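Local coordinates for FAD linked oxidase-like protein (Myceliophthora thermophila, PDB 5L6G) that oxidises the C1 hydroxyl of xylooligosaccharides and other sugars to lactones with a bicovalently bound FAD, passing the electrons to molecular oxygen to give hydrogen peroxide, at residues Y363-A368 / F426-D430; A255-W259 / L300-L304. One frame throughout, in Å; residues are numbered along the deposited sequence.

Contact 1: residues Y363-A368 / F426-D430; sequences YWIETA and FAFLD. With XYP (beta-D-xylopyranose), chain I.
Tyr-363 reaches across to the backbone of Phe-428 and makes the one hydrogen bond between the two segments: its OH donates to Phe-428 O over 2.7 Å. The hydroxyl arrives in the carbonyl plane on a lone pair, with a C=O...O angle of 123°. Next to the hydroxyl on the tyrosine ring, Tyr-363 CE2 lies at the edge of the Phe-428 ring, near its plane, 3.9 Å from Phe-428 CD1. Farther along the Phe-428 ring, Ala-368 CB sits at the rim near the ring plane, 3.5 Å from Phe-428 CE1. The alanine is thus met by an aromatic edge, while Leu-429 CD2 of the phenylalanine's own helix lies over one face of the Phe-428 ring, offset toward the rim. These contacts join the C-terminal turns of helix 354-368 to the N-terminal part of helix 426-437, two almost antiparallel helices (172°) on the large antiparallel sheet of the substrate-binding domain. Their local axes stay 11.2 Å apart, a gap bridged by the two aromatic side chains. In Tyr-363, CG is turned away from the backbone N (chi1 -160°), and Thr-367 CB, one turn on, lies over the centre of one ring face. A wider pi-type turn ends this helix, where Tyr-363 O accepts from both Thr-367 N and Ala-368 N. Trp-432 meets the tyrosine ring, and Trp-375 of strand 374-381 stands edge-to-face with Phe-428. Phe-426 offers a ring face to a bound beta-D-xylopyranose, with XYP C4 centred over it and 3.6 Å from Phe-426 CD1. Tyr-343 packs edge-to-face on Phe-426, and Arg-56 hydrogen-bonds the sugar.

Contact 2: residues A255-W259 / L300-L304; sequences ALQEW and LLALL
Ala-255 faces Leu-304 and Trp-259 faces Leu-300 where helices 246-261 and 290-304 run roughly antiparallel, their segment axes 10.5 Å apart at an angle of 147°. Leu-300 carries one end of the contact. Its CD1 methyl stands over the face of the Trp-259 indole in a CH-pi contact, 3.9 Å from the centroid of the five-membered ring and only 15° off the ring normal. The other branch spreads over the six-membered ring, with Leu-300 CD2 3.9 Å from Trp-259 CH2, so the forked leucine end spans both rings. With CG anti to the backbone N in Trp-259 (chi1 172°), the indole presents this face to the leucine, and the two side chains cross at about a right angle. Leu-256 approaches the same leucine through its methyl end, CD1 to Leu-300 CD1 at 4.1 Å.

Leu-303 lays CD2 against Ala-255 and Trp-259, one helical turn apart, at the outer side of the contact: this methyl is 3.7 Å from Trp-259 CB and also 3.7 Å from Ala-255 O. The small Ala-255 completes the other end, its CB lying 4.1 Å from Leu-304 CD2. Behind the interface, Met-271 of strand 269-275 touches both Trp-259 and Leu-300, while Val-273 touches Leu-256, placing the helix pair against the sheet. No hydrogen bond crosses between the segments; cohesion probably comes from burial of apolar surface and from dispersion, including the CH-pi contact, and depends on how closely the leucine branches fit the indole face and the alanine.

Contact 2 closes along the chain before contact 1 opens, and the two share no residue. Their centres are 25 Å apart and their nearest atoms about 9 Å, without touching. Both pair helices that accompany the eight-stranded antiparallel sheet: 246-261 with 290-304 in contact 2, and 354-368 with 426-437 in contact 1. Strands 269-275 and 374-381, which touch the respective helix pairs, are neighbours in that sheet and both contribute residues to the substrate pocket, Arg-272 from the first and Tyr-376 and Ile-378 from the second. Each contact therefore pairs two helices at a different place against the same sheet, and neither joins one pair to the other, while contact 1 alone reaches a bound sugar, at a xylose site distinct from that pocket.

Contact 1: residues Y363-A368 / F426-D430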
loop_
_atom_site.group_PDB
_atom_site.type_symbol
_atom_site.label_atom_id
_atom_site.label_comp_id
_atom_site.label_asym_id
_atom_site.label_seq_id
_atom_site.Cartn_x
_atom_site.Cartn_y
_atom_site.Cartn_z
ATOM N N TYR A 363 20.546 10.267 -13.194
ATOM C CA TYR A 363 20.646 9.909 -11.786
ATOM C C TYR A 363 20.760 8.383 -11.624
ATOM O O TYR A 363 21.521 7.886 -10.802
ATOM C CB TYR A 363 19.438 10.423 -11.027
ATOM C CG TYR A 363 19.715 10.518 -9.555
ATOM C CD1 TYR A 363 20.259 11.669 -9.015
ATOM C CD2 TYR A 363 19.461 9.441 -8.706
ATOM C CE1 TYR A 363 20.529 11.768 -7.656
ATOM C CE2 TYR A 363 19.726 9.525 -7.346
ATOM C CZ TYR A 363 20.265 10.695 -6.823
ATOM O OH TYR A 363 20.508 10.805 -5.466
ATOM N N TRP A 364 19.965 7.665 -12.416
ATOM C CA TRP A 364 19.916 6.206 -12.370
ATOM C C TRP A 364 21.286 5.645 -12.677
ATOM O O TRP A 364 21.842 4.866 -11.902
ATOM C CB TRP A 364 18.902 5.708 -13.403
ATOM C CG TRP A 364 18.509 4.256 -13.345
ATOM C CD1 TRP A 364 19.302 3.166 -13.088
ATOM C CD2 TRP A 364 17.221 3.742 -13.652
ATOM N NE1 TRP A 364 18.560 2.007 -13.175
ATOM C CE2 TRP A 364 17.285 2.333 -13.531
ATOM C CE3 TRP A 364 16.002 4.338 -13.999
ATOM C CZ2 TRP A 364 16.171 1.514 -13.739
ATOM C CZ3 TRP A 364 14.898 3.525 -14.207
ATOM C CH2 TRP A 364 14.996 2.122 -14.083
ATOM N N ILE A 365 21.850 6.097 -13.791
ATOM C CA ILE A 365 23.069 5.518 -14.318
ATOM C C ILE A 365 24.288 5.975 -13.535
ATOM O O ILE A 365 25.136 5.174 -13.209
ATOM C CB ILE A 365 23.209 5.804 -15.813
ATOM C CG1 ILE A 365 22.031 5.195 -16.567
ATOM C CG2 ILE A 365 24.541 5.267 -16.330
ATOM C CD1 ILE A 365 21.855 3.700 -16.368
ATOM N N GLU A 366 24.341 7.248 -13.174
ATOM C CA GLU A 366 25.539 7.827 -12.585
ATOM C C GLU A 366 25.553 7.827 -11.082
ATOM O O GLU A 366 26.615 7.909 -10.487
ATOM C CB GLU A 366 25.747 9.264 -13.086
ATOM C CG GLU A 366 25.850 9.378 -14.589
ATOM C CD GLU A 366 27.058 8.669 -15.165
ATOM O OE1 GLU A 366 28.036 8.382 -14.428
ATOM O OE2 GLU A 366 27.033 8.391 -16.370
ATOM N N THR A 367 24.379 7.748 -10.458
ATOM C CA THR A 367 24.303 7.754 -9.007
ATOM C C THR A 367 23.756 6.428 -8.489
ATOM O O THR A 367 24.469 5.683 -7.806
ATOM C CB THR A 367 23.493 8.969 -8.505
ATOM O OG1 THR A 367 24.160 10.165 -8.939
ATOM C CG2 THR A 367 23.406 8.978 -6.984
ATOM N N ALA A 368 22.502 6.120 -8.832
ATOM C CA ALA A 368 21.847 4.913 -8.288
ATOM C C ALA A 368 22.686 3.657 -8.543
ATOM O O ALA A 368 22.985 2.910 -7.607
ATOM C CB ALA A 368 20.440 4.741 -8.837
ATOM N N PHE A 426 19.943 8.695 3.076
ATOM C CA PHE A 426 18.678 9.250 2.599
ATOM C C PHE A 426 18.864 10.133 1.377
ATOM O O PHE A 426 17.966 10.246 0.576
ATOM C CB PHE A 426 17.979 10.029 3.708
ATOM C CG PHE A 426 17.885 9.266 4.986
ATOM C CD1 PHE A 426 16.918 8.295 5.141
ATOM C CD2 PHE A 426 18.809 9.476 6.011
ATOM C CE1 PHE A 426 16.832 7.565 6.301
ATOM C CE2 PHE A 426 18.732 8.746 7.176
ATOM C CZ PHE A 426 17.754 7.783 7.320
ATOM N N ALA A 427 20.025 10.765 1.255
ATOM C CA ALA A 427 20.298 11.671 0.140
ATOM C C ALA A 427 20.173 10.950 -1.201
ATOM O O ALA A 427 19.865 11.573 -2.222
ATOM C CB ALA A 427 21.672 12.281 0.285
ATOM N N PHE A 428 20.396 9.648 -1.204
ATOM C CA PHE A 428 20.294 8.869 -2.458
ATOM C C PHE A 428 18.862 8.919 -3.026
ATOM O O PHE A 428 18.629 9.478 -4.092
ATOM C CB PHE A 428 20.806 7.425 -2.257
ATOM C CG PHE A 428 20.339 6.451 -3.309
ATOM C CD1 PHE A 428 20.294 6.816 -4.649
ATOM C CD2 PHE A 428 19.979 5.154 -2.963
ATOM C CE1 PHE A 428 19.834 5.915 -5.616
ATOM C CE2 PHE A 428 19.542 4.254 -3.930
ATOM C CZ PHE A 428 19.463 4.638 -5.250
ATOM N N LEU A 429 17.898 8.330 -2.347
ATOM C CA LEU A 429 16.530 8.424 -2.850
ATOM C C LEU A 429 16.014 9.849 -2.882
ATOM O O LEU A 429 15.229 10.188 -3.767
ATOM C CB LEU A 429 15.579 7.525 -2.078
ATOM C CG LEU A 429 15.902 6.041 -2.215
ATOM C CD1 LEU A 429 14.816 5.232 -1.530
ATOM C CD2 LEU A 429 16.085 5.606 -3.672
ATOM N N ASP A 430 16.443 10.699 -1.943
ATOM C CA ASP A 430 15.985 12.091 -1.952
ATOM C C ASP A 430 16.374 12.795 -3.246
ATOM O O ASP A 430 15.568 13.547 -3.822
ATOM C CB ASP A 430 16.524 12.876 -0.733
ATOM C CG ASP A 430 15.829 12.477 0.567
ATOM O OD1 ASP A 430 14.836 11.711 0.487
ATOM O OD2 ASP A 430 16.286 12.916 1.665
HETATM O O1 XYP I . 13.491 8.075 9.632
HETATM C C1 XYP I . 13.614 9.259 8.878
HETATM C C2 XYP I . 14.895 9.978 9.302
HETATM C C3 XYP I . 15.060 11.210 8.445
HETATM C C4 XYP I . 15.102 10.781 6.993
HETATM C C5 XYP I . 13.860 9.994 6.638
HETATM O O2 XYP I . 14.867 10.338 10.697
HETATM O O3 XYP I . 16.281 11.880 8.750
HETATM O O4 XYP I . 15.218 11.954 6.196
HETATM O O5 XYP I . 13.704 8.878 7.516
#

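Contact 2: residues A255-W259 / L300-L304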
loop_
_atom_site.group_PDB
_atom_site.type_symbol
_atom_site.label_atom_id
_atom_site.label_comp_id
_atom_site.label_asym_id
_atom_site.label_seq_id
_atom_site.Cartn_x
_atom_site.Cartn_y
_atom_site.Cartn_z
ATOM N N ALA A 255 9.160 5.815 -24.973
ATOM C CA ALA A 255 8.295 4.960 -25.765
ATOM C C ALA A 255 7.223 4.317 -24.896
ATOM O O ALA A 255 6.069 4.248 -25.298
ATOM C CB ALA A 255 9.089 3.880 -26.461
ATOM N N LEU A 256 7.637 3.815 -23.733
ATOM C CA LEU A 256 6.738 3.084 -22.866
ATOM C C LEU A 256 5.586 3.966 -22.379
ATOM O O LEU A 256 4.426 3.539 -22.368
ATOM C CB LEU A 256 7.505 2.512 -21.680
ATOM C CG LEU A 256 6.761 1.610 -20.693
ATOM C CD1 LEU A 256 6.336 0.301 -21.354
ATOM C CD2 LEU A 256 7.672 1.354 -19.516
ATOM N N GLN A 257 5.895 5.189 -21.944
ATOM C CA GLN A 257 4.835 6.074 -21.475
ATOM C C GLN A 257 3.883 6.484 -22.582
ATOM O O GLN A 257 2.678 6.590 -22.347
ATOM C CB GLN A 257 5.392 7.306 -20.762
ATOM C CG GLN A 257 6.083 8.331 -21.616
ATOM C CD GLN A 257 6.701 9.421 -20.773
ATOM O OE1 GLN A 257 6.677 9.358 -19.527
ATOM N NE2 GLN A 257 7.259 10.441 -21.442
ATOM N N GLU A 258 4.412 6.728 -23.776
ATOM C CA GLU A 258 3.574 7.074 -24.909
ATOM C C GLU A 258 2.638 5.894 -25.246
ATOM O O GLU A 258 1.435 6.086 -25.448
ATOM C CB GLU A 258 4.453 7.498 -26.100
ATOM C CG GLU A 258 3.703 8.022 -27.295
ATOM C CD GLU A 258 4.624 8.432 -28.441
ATOM O OE1 GLU A 258 5.740 8.928 -28.170
ATOM O OE2 GLU A 258 4.197 8.279 -29.615
ATOM N N TRP A 259 3.180 4.679 -25.229
ATOM C CA TRP A 259 2.381 3.468 -25.452
ATOM C C TRP A 259 1.263 3.358 -24.403
ATOM O O TRP A 259 0.112 3.151 -24.746
ATOM C CB TRP A 259 3.287 2.245 -25.406
ATOM C CG TRP A 259 2.637 0.910 -25.417
ATOM C CD1 TRP A 259 2.153 0.232 -26.505
ATOM C CD2 TRP A 259 2.420 0.063 -24.286
ATOM N NE1 TRP A 259 1.639 -0.991 -26.104
ATOM C CE2 TRP A 259 1.793 -1.112 -24.751
ATOM C CE3 TRP A 259 2.705 0.183 -22.922
ATOM C CZ2 TRP A 259 1.441 -2.160 -23.898
ATOM C CZ3 TRP A 259 2.352 -0.847 -22.071
ATOM C CH2 TRP A 259 1.734 -2.013 -22.565
ATOM N N LEU A 300 4.007 -3.878 -28.072
ATOM C CA LEU A 300 5.025 -3.327 -27.187
ATOM C C LEU A 300 6.424 -3.859 -27.501
ATOM O O LEU A 300 7.397 -3.099 -27.496
ATOM C CB LEU A 300 4.707 -3.640 -25.722
ATOM C CG LEU A 300 5.672 -2.971 -24.730
ATOM C CD1 LEU A 300 5.741 -1.472 -24.983
ATOM C CD2 LEU A 300 5.311 -3.281 -23.281
ATOM N N LEU A 301 6.530 -5.166 -27.734
ATOM C CA LEU A 301 7.827 -5.781 -28.043
ATOM C C LEU A 301 8.453 -5.163 -29.302
ATOM O O LEU A 301 9.650 -4.873 -29.329
ATOM C CB LEU A 301 7.690 -7.294 -28.215
ATOM C CG LEU A 301 7.265 -8.163 -27.024
ATOM C CD1 LEU A 301 7.202 -9.615 -27.483
ATOM C CD2 LEU A 301 8.191 -8.016 -25.822
ATOM N N ALA A 302 7.627 -4.934 -30.321
ATOM C CA ALA A 302 8.072 -4.299 -31.564
ATOM C C ALA A 302 8.502 -2.855 -31.314
ATOM O O ALA A 302 9.503 -2.398 -31.851
ATOM C CB ALA A 302 6.967 -4.353 -32.607
ATOM N N LEU A 303 7.749 -2.152 -30.483
ATOM C CA LEU A 303 8.048 -0.772 -30.137
ATOM C C LEU A 303 9.379 -0.636 -29.388
ATOM O O LEU A 303 10.184 0.232 -29.711
ATOM C CB LEU A 303 6.907 -0.202 -29.295
ATOM C CG LEU A 303 6.997 1.267 -28.926
ATOM C CD1 LEU A 303 6.793 2.118 -30.171
ATOM C CD2 LEU A 303 5.955 1.581 -27.856
ATOM N N LEU A 304 9.598 -1.487 -28.386
ATOM C CA LEU A 304 10.833 -1.482 -27.604
ATOM C C LEU A 304 11.966 -2.306 -28.218
ATOM O O LEU A 304 13.085 -2.298 -27.710
ATOM C CB LEU A 304 10.564 -2.042 -26.217
ATOM C CG LEU A 304 9.539 -1.287 -25.373
ATOM C CD1 LEU A 304 9.375 -2.007 -24.059
ATOM C CD2 LEU A 304 9.968 0.148 -25.154
#